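Local coordinates for protein MlnE (Bacillus amyloliquefaciens subsp. plantarum, PDB 5D2E) that probably reduces beta-keto groups of carrier-bound polyketide intermediates with NADPH, as a B-type ketoreductase from the N-terminal part of a macrolactin assembly-line synthase, at residues Phe53-Glu65 / Asn122-Ala134. Residues are numbered along the deposited sequence; the frame is centred on the assembly and turned at random.
Sequences FPHTKEPILFFCE and NIRPRHIIHFLAA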
ATOM      1  N   PHE A  53      -9.918  27.839  12.979  1.00 39.27           N
ATOM      2  CA  PHE A  53     -11.218  27.169  12.891  1.00 36.19           C
ATOM      3  C   PHE A  53     -11.459  26.526  11.530  1.00 38.41           C
ATOM      4  O   PHE A  53     -10.945  26.984  10.523  1.00 38.59           O
ATOM      5  CB  PHE A  53     -12.396  28.148  13.157  1.00 38.20           C
ATOM      6  CG  PHE A  53     -12.412  28.801  14.530  1.00 36.60           C
ATOM      7  CD1 PHE A  53     -11.666  28.318  15.606  1.00 37.92           C
ATOM      8  CD2 PHE A  53     -13.200  29.912  14.719  1.00 38.38           C
ATOM      9  CE1 PHE A  53     -11.715  28.917  16.844  1.00 38.09           C
ATOM     10  CE2 PHE A  53     -13.224  30.542  15.948  1.00 37.91           C
ATOM     11  CZ  PHE A  53     -12.514  30.047  17.004  1.00 37.74           C
ATOM     12  N   PRO A  54     -12.347  25.514  11.488  1.00 37.76           N
ATOM     13  CA  PRO A  54     -12.866  25.021  10.217  1.00 39.72           C
ATOM     14  C   PRO A  54     -13.499  26.162   9.408  1.00 41.82           C
ATOM     15  O   PRO A  54     -13.920  27.169   9.999  1.00 41.39           O
ATOM     16  CB  PRO A  54     -13.916  23.999  10.648  1.00 36.92           C
ATOM     17  CG  PRO A  54     -13.655  23.674  12.076  1.00 37.04           C
ATOM     18  CD  PRO A  54     -12.973  24.866  12.661  1.00 36.24           C
ATOM     19  N   HIS A  55     -13.609  25.993   8.098  1.00 49.31           N
ATOM     20  CA  HIS A  55     -14.186  27.047   7.211  1.00 57.11           C
ATOM     21  C   HIS A  55     -15.712  27.187   7.252  1.00 58.72           C
ATOM     22  O   HIS A  55     -16.224  28.198   6.812  1.00 62.07           O
ATOM     23  CB  HIS A  55     -13.750  26.858   5.734  1.00 68.78           C
ATOM     24  CG  HIS A  55     -12.577  27.710   5.336  1.00 84.36           C
ATOM     25  ND1 HIS A  55     -11.547  27.243   4.546  1.00 94.05           N
ATOM     26  CD2 HIS A  55     -12.265  28.996   5.634  1.00 89.88           C
ATOM     27  CE1 HIS A  55     -10.651  28.200   4.376  1.00 92.75           C
ATOM     28  NE2 HIS A  55     -11.063  29.274   5.029  1.00 95.50           N
ATOM     29  N   THR A  56     -16.435  26.168   7.732  1.00 53.18           N
ATOM     30  CA  THR A  56     -17.884  26.258   7.983  1.00 49.35           C
ATOM     31  C   THR A  56     -18.095  26.099   9.459  1.00 46.58           C
ATOM     32  O   THR A  56     -17.211  25.609  10.165  1.00 48.63           O
ATOM     33  CB  THR A  56     -18.650  25.142   7.285  1.00 51.84           C
ATOM     34  OG1 THR A  56     -18.257  23.880   7.856  1.00 50.65           O
ATOM     35  CG2 THR A  56     -18.336  25.157   5.807  1.00 49.84           C
ATOM     36  N   LYS A  57     -19.249  26.523   9.937  1.00 39.53           N
ATOM     37  CA  LYS A  57     -19.515  26.459  11.335  1.00 37.60           C
ATOM     38  C   LYS A  57     -20.422  25.262  11.612  1.00 38.26           C
ATOM     39  O   LYS A  57     -21.630  25.400  11.743  1.00 40.77           O
ATOM     40  CB  LYS A  57     -20.109  27.783  11.789  1.00 45.06           C
ATOM     41  CG  LYS A  57     -20.456  27.832  13.269  1.00 51.87           C
ATOM     42  CD  LYS A  57     -20.628  29.275  13.761  1.00 61.85           C
ATOM     43  CE  LYS A  57     -21.685  30.041  12.976  1.00 60.17           C
ATOM     44  NZ  LYS A  57     -21.817  31.433  13.469  1.00 63.60           N
ATOM     45  N   GLU A  58     -19.826  24.072  11.673  1.00 34.96           N
ATOM     46  CA  GLU A  58     -20.532  22.837  11.800  1.00 34.80           C
ATOM     47  C   GLU A  58     -19.799  21.945  12.796  1.00 30.51           C
ATOM     48  O   GLU A  58     -18.647  22.186  13.067  1.00 33.10           O
ATOM     49  CB  GLU A  58     -20.578  22.169  10.430  1.00 36.19           C
ATOM     50  CG  GLU A  58     -21.602  22.797   9.497  1.00 38.03           C
ATOM     51  CD  GLU A  58     -21.544  22.099   8.183  1.00 44.44           C
ATOM     52  OE1 GLU A  58     -22.228  21.083   8.013  1.00 47.59           O
ATOM     53  OE2 GLU A  58     -20.701  22.483   7.360  1.00 52.85           O
ATOM     54  N   PRO A  59     -20.483  20.923  13.352  1.00 30.85           N
ATOM     55  CA  PRO A  59     -19.914  20.081  14.394  1.00 30.00           C
ATOM     56  C   PRO A  59     -18.648  19.339  13.896  1.00 26.46           C
ATOM     57  O   PRO A  59     -18.501  19.025  12.721  1.00 27.49           O
ATOM     58  CB  PRO A  59     -21.043  19.134  14.745  1.00 28.73           C
ATOM     59  CG  PRO A  59     -22.312  19.864  14.318  1.00 32.18           C
ATOM     60  CD  PRO A  59     -21.886  20.580  13.076  1.00 32.73           C
ATOM     61  N   ILE A  60     -17.716  19.228  14.801  1.00 25.85           N
ATOM     62  CA  ILE A  60     -16.463  18.514  14.637  1.00 26.45           C
ATOM     63  C   ILE A  60     -16.525  17.208  15.465  1.00 28.43           C
ATOM     64  O   ILE A  60     -16.959  17.229  16.651  1.00 32.49           O
ATOM     65  CB  ILE A  60     -15.338  19.373  15.186  1.00 28.04           C
ATOM     66  CG1 ILE A  60     -15.257  20.666  14.410  1.00 30.25           C
ATOM     67  CG2 ILE A  60     -14.009  18.588  15.208  1.00 31.03           C
ATOM     68  CD1 ILE A  60     -14.408  21.710  15.148  1.00 29.89           C
ATOM     69  N   LEU A  61     -16.113  16.090  14.879  1.00 26.20           N
ATOM     70  CA  LEU A  61     -16.132  14.796  15.532  1.00 25.99           C
ATOM     71  C   LEU A  61     -14.689  14.298  15.558  1.00 26.93           C
ATOM     72  O   LEU A  61     -14.066  14.188  14.519  1.00 26.12           O
ATOM     73  CB  LEU A  61     -17.019  13.835  14.739  1.00 27.70           C
ATOM     74  CG  LEU A  61     -17.001  12.400  15.194  1.00 27.42           C
ATOM     75  CD1 LEU A  61     -17.499  12.256  16.621  1.00 31.21           C
ATOM     76  CD2 LEU A  61     -17.907  11.594  14.254  1.00 32.22           C
ATOM     77  N   PHE A  62     -14.176  13.975  16.743  1.00 26.30           N
ATOM     78  CA  PHE A  62     -12.786  13.643  16.955  1.00 26.15           C
ATOM     79  C   PHE A  62     -12.720  12.338  17.628  1.00 28.17           C
ATOM     80  O   PHE A  62     -13.274  12.188  18.731  1.00 28.05           O
ATOM     81  CB  PHE A  62     -12.202  14.751  17.901  1.00 27.09           C
ATOM     82  CG  PHE A  62     -10.687  14.864  17.922  1.00 26.45           C
ATOM     83  CD1 PHE A  62      -9.907  13.842  18.408  1.00 27.77           C
ATOM     84  CD2 PHE A  62     -10.060  15.996  17.456  1.00 26.20           C
ATOM     85  CE1 PHE A  62      -8.528  13.915  18.442  1.00 28.73           C
ATOM     86  CE2 PHE A  62      -8.642  16.097  17.477  1.00 26.40           C
ATOM     87  CZ  PHE A  62      -7.895  15.038  17.969  1.00 26.09           C
ATOM     88  N   PHE A  63     -11.996  11.385  17.025  1.00 24.21           N
ATOM     89  CA  PHE A  63     -11.787  10.061  17.557  1.00 24.77           C
ATOM     90  C   PHE A  63     -10.346  10.013  18.056  1.00 27.34           C
ATOM     91  O   PHE A  63      -9.420  10.349  17.298  1.00 27.84           O
ATOM     92  CB  PHE A  63     -11.933   9.002  16.455  1.00 26.93           C
ATOM     93  CG  PHE A  63     -13.334   8.829  15.890  1.00 26.31           C
ATOM     94  CD1 PHE A  63     -14.292   8.153  16.585  1.00 29.35           C
ATOM     95  CD2 PHE A  63     -13.662   9.326  14.635  1.00 27.34           C
ATOM     96  CE1 PHE A  63     -15.546   7.970  16.078  1.00 29.83           C
ATOM     97  CE2 PHE A  63     -14.944   9.174  14.109  1.00 28.17           C
ATOM     98  CZ  PHE A  63     -15.882   8.458  14.843  1.00 29.69           C
ATOM     99  N   CYS A  64     -10.144   9.545  19.293  1.00 25.83           N
ATOM    100  CA  CYS A  64      -8.804   9.503  19.899  1.00 25.45           C
ATOM    101  C   CYS A  64      -8.810   8.337  20.827  1.00 29.26           C
ATOM    102  O   CYS A  64      -9.842   7.976  21.371  1.00 27.64           O
ATOM    103  CB  CYS A  64      -8.508  10.827  20.658  1.00 30.44           C
ATOM    104  SG  CYS A  64      -6.735  11.029  21.127  1.00 31.27           S
ATOM    105  N   GLU A  65      -7.664   7.750  21.062  1.00 28.40           N
ATOM    106  CA  GLU A  65      -7.618   6.571  21.907  1.00 34.15           C
ATOM    107  C   GLU A  65      -7.937   6.946  23.372  1.00 32.25           C
ATOM    108  O   GLU A  65      -8.588   6.182  24.082  1.00 31.79           O
ATOM    109  CB  GLU A  65      -6.259   5.849  21.755  1.00 40.19           C
ATOM    110  CG  GLU A  65      -6.247   4.384  22.158  1.00 53.08           C
ATOM    111  CD  GLU A  65      -7.173   3.464  21.331  1.00 55.93           C
ATOM    112  OE1 GLU A  65      -7.087   3.301  20.061  1.00 51.85           O
ATOM    113  OE2 GLU A  65      -7.985   2.832  22.014  1.00 67.48           O
ATOM    114  N   ASN A 122     -29.536  15.974  17.042  1.00 25.80           N
ATOM    115  CA  ASN A 122     -29.473  16.962  15.960  1.00 26.56           C
ATOM    116  C   ASN A 122     -28.045  17.452  15.720  1.00 24.63           C
ATOM    117  O   ASN A 122     -27.845  18.615  15.466  1.00 28.06           O
ATOM    118  CB  ASN A 122     -30.429  18.126  16.150  1.00 30.26           C
ATOM    119  CG  ASN A 122     -31.884  17.644  16.101  1.00 32.61           C
ATOM    120  OD1 ASN A 122     -32.262  16.892  15.219  1.00 32.51           O
ATOM    121  ND2 ASN A 122     -32.664  17.984  17.147  1.00 32.93           N
ATOM    122  N   ILE A 123     -27.089  16.541  15.846  1.00 25.39           N
ATOM    123  CA  ILE A 123     -25.681  16.884  15.696  1.00 25.79           C
ATOM    124  C   ILE A 123     -25.206  16.184  14.386  1.00 27.11           C
ATOM    125  O   ILE A 123     -25.106  14.975  14.348  1.00 30.43           O
ATOM    126  CB  ILE A 123     -24.860  16.452  16.940  1.00 28.07           C
ATOM    127  CG1 ILE A 123     -25.228  17.389  18.097  1.00 28.49           C
ATOM    128  CG2 ILE A 123     -23.386  16.747  16.729  1.00 28.59           C
ATOM    129  CD1 ILE A 123     -24.734  16.953  19.443  1.00 32.93           C
ATOM    130  N   ARG A 124     -24.935  16.955  13.330  1.00 24.93           N
ATOM    131  CA  ARG A 124     -24.518  16.449  12.028  1.00 27.38           C
ATOM    132  C   ARG A 124     -23.050  16.918  11.755  1.00 26.50           C
ATOM    133  O   ARG A 124     -22.810  18.058  11.376  1.00 29.25           O
ATOM    134  CB  ARG A 124     -25.445  17.009  10.922  1.00 32.97           C
ATOM    135  CG  ARG A 124     -24.913  16.748   9.480  1.00 34.78           C
ATOM    136  CD  ARG A 124     -25.867  17.212   8.372  1.00 38.65           C
ATOM    137  NE  ARG A 124     -27.076  16.395   8.369  1.00 40.35           N
ATOM    138  CZ  ARG A 124     -28.120  16.589   7.585  1.00 40.12           C
ATOM    139  NH1 ARG A 124     -28.108  17.565   6.698  1.00 43.11           N
ATOM    140  NH2 ARG A 124     -29.143  15.751   7.664  1.00 35.49           N
ATOM    141  N   PRO A 125     -22.069  16.053  12.036  1.00 27.93           N
ATOM    142  CA  PRO A 125     -20.656  16.468  11.885  1.00 28.52           C
ATOM    143  C   PRO A 125     -20.327  16.705  10.447  1.00 28.66           C
ATOM    144  O   PRO A 125     -20.853  15.992   9.572  1.00 29.63           O
ATOM    145  CB  PRO A 125     -19.874  15.269  12.408  1.00 33.19           C
ATOM    146  CG  PRO A 125     -20.826  14.448  13.201  1.00 34.54           C
ATOM    147  CD  PRO A 125     -22.203  14.732  12.640  1.00 28.73           C
ATOM    148  N   ARG A 126     -19.463  17.669  10.201  1.00 30.36           N
ATOM    149  CA  ARG A 126     -18.860  17.846   8.931  1.00 28.43           C
ATOM    150  C   ARG A 126     -17.343  17.544   8.966  1.00 30.17           C
ATOM    151  O   ARG A 126     -16.817  16.842   8.127  1.00 32.81           O
ATOM    152  CB  ARG A 126     -19.034  19.252   8.463  1.00 35.06           C
ATOM    153  CG  ARG A 126     -19.271  19.290   6.944  1.00 45.10           C
ATOM    154  CD  ARG A 126     -18.362  20.256   6.336  1.00 48.68           C
ATOM    155  NE  ARG A 126     -18.345  20.168   4.878  1.00 55.74           N
ATOM    156  CZ  ARG A 126     -19.151  20.857   4.095  1.00 56.89           C
ATOM    157  NH1 ARG A 126     -20.109  21.603   4.623  1.00 62.35           N
ATOM    158  NH2 ARG A 126     -19.023  20.779   2.780  1.00 62.36           N
ATOM    159  N   HIS A 127     -16.657  18.005   9.996  1.00 28.26           N
ATOM    160  CA  HIS A 127     -15.232  17.754  10.125  1.00 29.87           C
ATOM    161  C   HIS A 127     -14.951  16.623  11.047  1.00 28.25           C
ATOM    162  O   HIS A 127     -15.293  16.693  12.195  1.00 27.94           O
ATOM    163  CB  HIS A 127     -14.552  19.013  10.600  1.00 33.41           C
ATOM    164  CG  HIS A 127     -15.075  20.214   9.895  1.00 44.19           C
ATOM    165  ND1 HIS A 127     -14.533  20.666   8.713  1.00 44.37           N
ATOM    166  CD2 HIS A 127     -16.205  20.936  10.099  1.00 47.95           C
ATOM    167  CE1 HIS A 127     -15.256  21.659   8.252  1.00 44.72           C
ATOM    168  NE2 HIS A 127     -16.276  21.847   9.076  1.00 49.55           N
ATOM    169  N   ILE A 128     -14.293  15.577  10.535  1.00 26.46           N
ATOM    170  CA  ILE A 128     -14.019  14.391  11.272  1.00 26.67           C
ATOM    171  C   ILE A 128     -12.521  14.277  11.385  1.00 27.69           C
ATOM    172  O   ILE A 128     -11.842  14.433  10.369  1.00 27.20           O
ATOM    173  CB  ILE A 128     -14.484  13.113  10.527  1.00 29.11           C
ATOM    174  CG1 ILE A 128     -15.901  13.213   9.971  1.00 34.16           C
ATOM    175  CG2 ILE A 128     -14.296  11.923  11.396  1.00 28.57           C
ATOM    176  CD1 ILE A 128     -16.934  13.686  10.908  1.00 39.04           C
ATOM    177  N   ILE A 129     -12.038  14.035  12.614  1.00 25.93           N
ATOM    178  CA  ILE A 129     -10.646  13.825  12.921  1.00 24.91           C
ATOM    179  C   ILE A 129     -10.529  12.380  13.439  1.00 28.03           C
ATOM    180  O   ILE A 129     -11.133  11.982  14.400  1.00 26.28           O
ATOM    181  CB  ILE A 129     -10.026  14.784  13.932  1.00 28.63           C
ATOM    182  CG1 ILE A 129     -10.271  16.262  13.545  1.00 27.55           C
ATOM    183  CG2 ILE A 129      -8.556  14.417  14.187  1.00 29.03           C
ATOM    184  CD1 ILE A 129      -9.655  16.685  12.289  1.00 33.76           C
ATOM    185  N   HIS A 130      -9.722  11.575  12.731  1.00 22.53           N
ATOM    186  CA  HIS A 130      -9.467  10.229  13.172  1.00 23.25           C
ATOM    187  C   HIS A 130      -8.026  10.160  13.616  1.00 24.65           C
ATOM    188  O   HIS A 130      -7.079  10.227  12.799  1.00 24.23           O
ATOM    189  CB  HIS A 130      -9.721   9.271  12.031  1.00 24.11           C
ATOM    190  CG  HIS A 130      -9.677   7.837  12.437  1.00 22.38           C
ATOM    191  ND1 HIS A 130      -8.498   7.130  12.524  1.00 22.76           N
ATOM    192  CD2 HIS A 130     -10.669   6.951  12.716  1.00 25.84           C
ATOM    193  CE1 HIS A 130      -8.747   5.892  12.918  1.00 24.16           C
ATOM    194  NE2 HIS A 130     -10.062   5.743  13.002  1.00 26.65           N
ATOM    195  N   PHE A 131      -7.820  10.042  14.925  1.00 25.61           N
ATOM    196  CA  PHE A 131      -6.480   9.985  15.460  1.00 24.85           C
ATOM    197  C   PHE A 131      -6.307   8.881  16.506  1.00 28.45           C
ATOM    198  O   PHE A 131      -6.149   9.152  17.705  1.00 26.61           O
ATOM    199  CB  PHE A 131      -6.135  11.356  16.091  1.00 25.15           C
ATOM    200  CG  PHE A 131      -4.682  11.482  16.617  1.00 25.66           C
ATOM    201  CD1 PHE A 131      -3.648  10.778  16.076  1.00 27.68           C
ATOM    202  CD2 PHE A 131      -4.394  12.356  17.630  1.00 27.33           C
ATOM    203  CE1 PHE A 131      -2.326  10.949  16.534  1.00 30.18           C
ATOM    204  CE2 PHE A 131      -3.101  12.522  18.097  1.00 30.76           C
ATOM    205  CZ  PHE A 131      -2.064  11.839  17.525  1.00 30.31           C
ATOM    206  N   LEU A 132      -6.279   7.667  16.035  1.00 25.68           N
ATOM    207  CA  LEU A 132      -6.057   6.476  16.825  1.00 24.95           C
ATOM    208  C   LEU A 132      -4.692   5.833  16.502  1.00 28.95           C
ATOM    209  O   LEU A 132      -4.211   4.994  17.261  1.00 31.45           O
ATOM    210  CB  LEU A 132      -7.063   5.418  16.468  1.00 27.13           C
ATOM    211  CG  LEU A 132      -8.526   5.789  16.641  1.00 31.25           C
ATOM    212  CD1 LEU A 132      -9.380   4.587  16.338  1.00 30.37           C
ATOM    213  CD2 LEU A 132      -8.810   6.357  18.052  1.00 30.80           C
ATOM    214  N   ALA A 133      -4.127   6.192  15.350  1.00 29.67           N
ATOM    215  CA  ALA A 133      -2.931   5.478  14.795  1.00 30.21           C
ATOM    216  C   ALA A 133      -1.627   5.939  15.408  1.00 30.03           C
ATOM    217  O   ALA A 133      -0.980   6.914  14.918  1.00 32.26           O
ATOM    218  CB  ALA A 133      -2.877   5.610  13.286  1.00 29.34           C
ATOM    219  N   ALA A 134      -1.284   5.262  16.511  1.00 32.03           N
ATOM    220  CA  ALA A 134      -0.015   5.476  17.153  1.00 34.74           C
ATOM    221  C   ALA A 134       0.586   4.184  17.631  1.00 34.31           C
ATOM    222  O   ALA A 134       0.002   3.113  17.507  1.00 35.67           O
ATOM    223  CB  ALA A 134      -0.131   6.555  18.280  1.00 36.06           C
TER
HETATM  224  O   HOH W   1     -23.849  20.049  10.016  1.00 39.55           O
HETATM  225  O   HOH W   2      -4.856   8.200  19.850  1.00 32.85           O
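Arg126 NH1 donates to the syn lone pair of Glu58 OE2 in a 2.9 Å salt bridge; the oxygen lies in the guanidinium plane, and the carboxylate plane stands perpendicular to it. The same oxygen accepts a hydrogen bond from Thr56 OG1 on its anti side, somewhat out of the carboxylate plane, and that hydroxyl in turn takes the in-plane N-H of His127 NE2 (3.1 Å, 155°), linking imidazole to guanidinium and helping to hold the histidine ring's rotation. Pro54 CB lies over the centre of one imidazole face in a CH-pi contact, 3.6 Å from the His127 centroid. A water joins Glu58 OE1 to Arg124 O.

Beyond Pro59 O, which accepts a hydrogen bond from Arg126 N (3.0 Å), strands 60-64 and 127-133 run parallel, and Leu61 and Phe63 each bond through both N and O. The chi1 of Ile129 (-52°) swings CG2 over one Phe62 ring face, a CH-pi contact. On the other sheet face Leu61 CB meets Ile128 CD1 (3.8 Å), while Ile128 CG2 touches the Phe63 ring edge.

Arg126 NE makes a second salt bridge, to Glu172. Helix 141-164 packs on the Leu61, Phe63 and His130 face; strands 84-89 and 171-180 flank the pair in the Rossmann-like structural subdomain's parallel sheet, away from the NADP site.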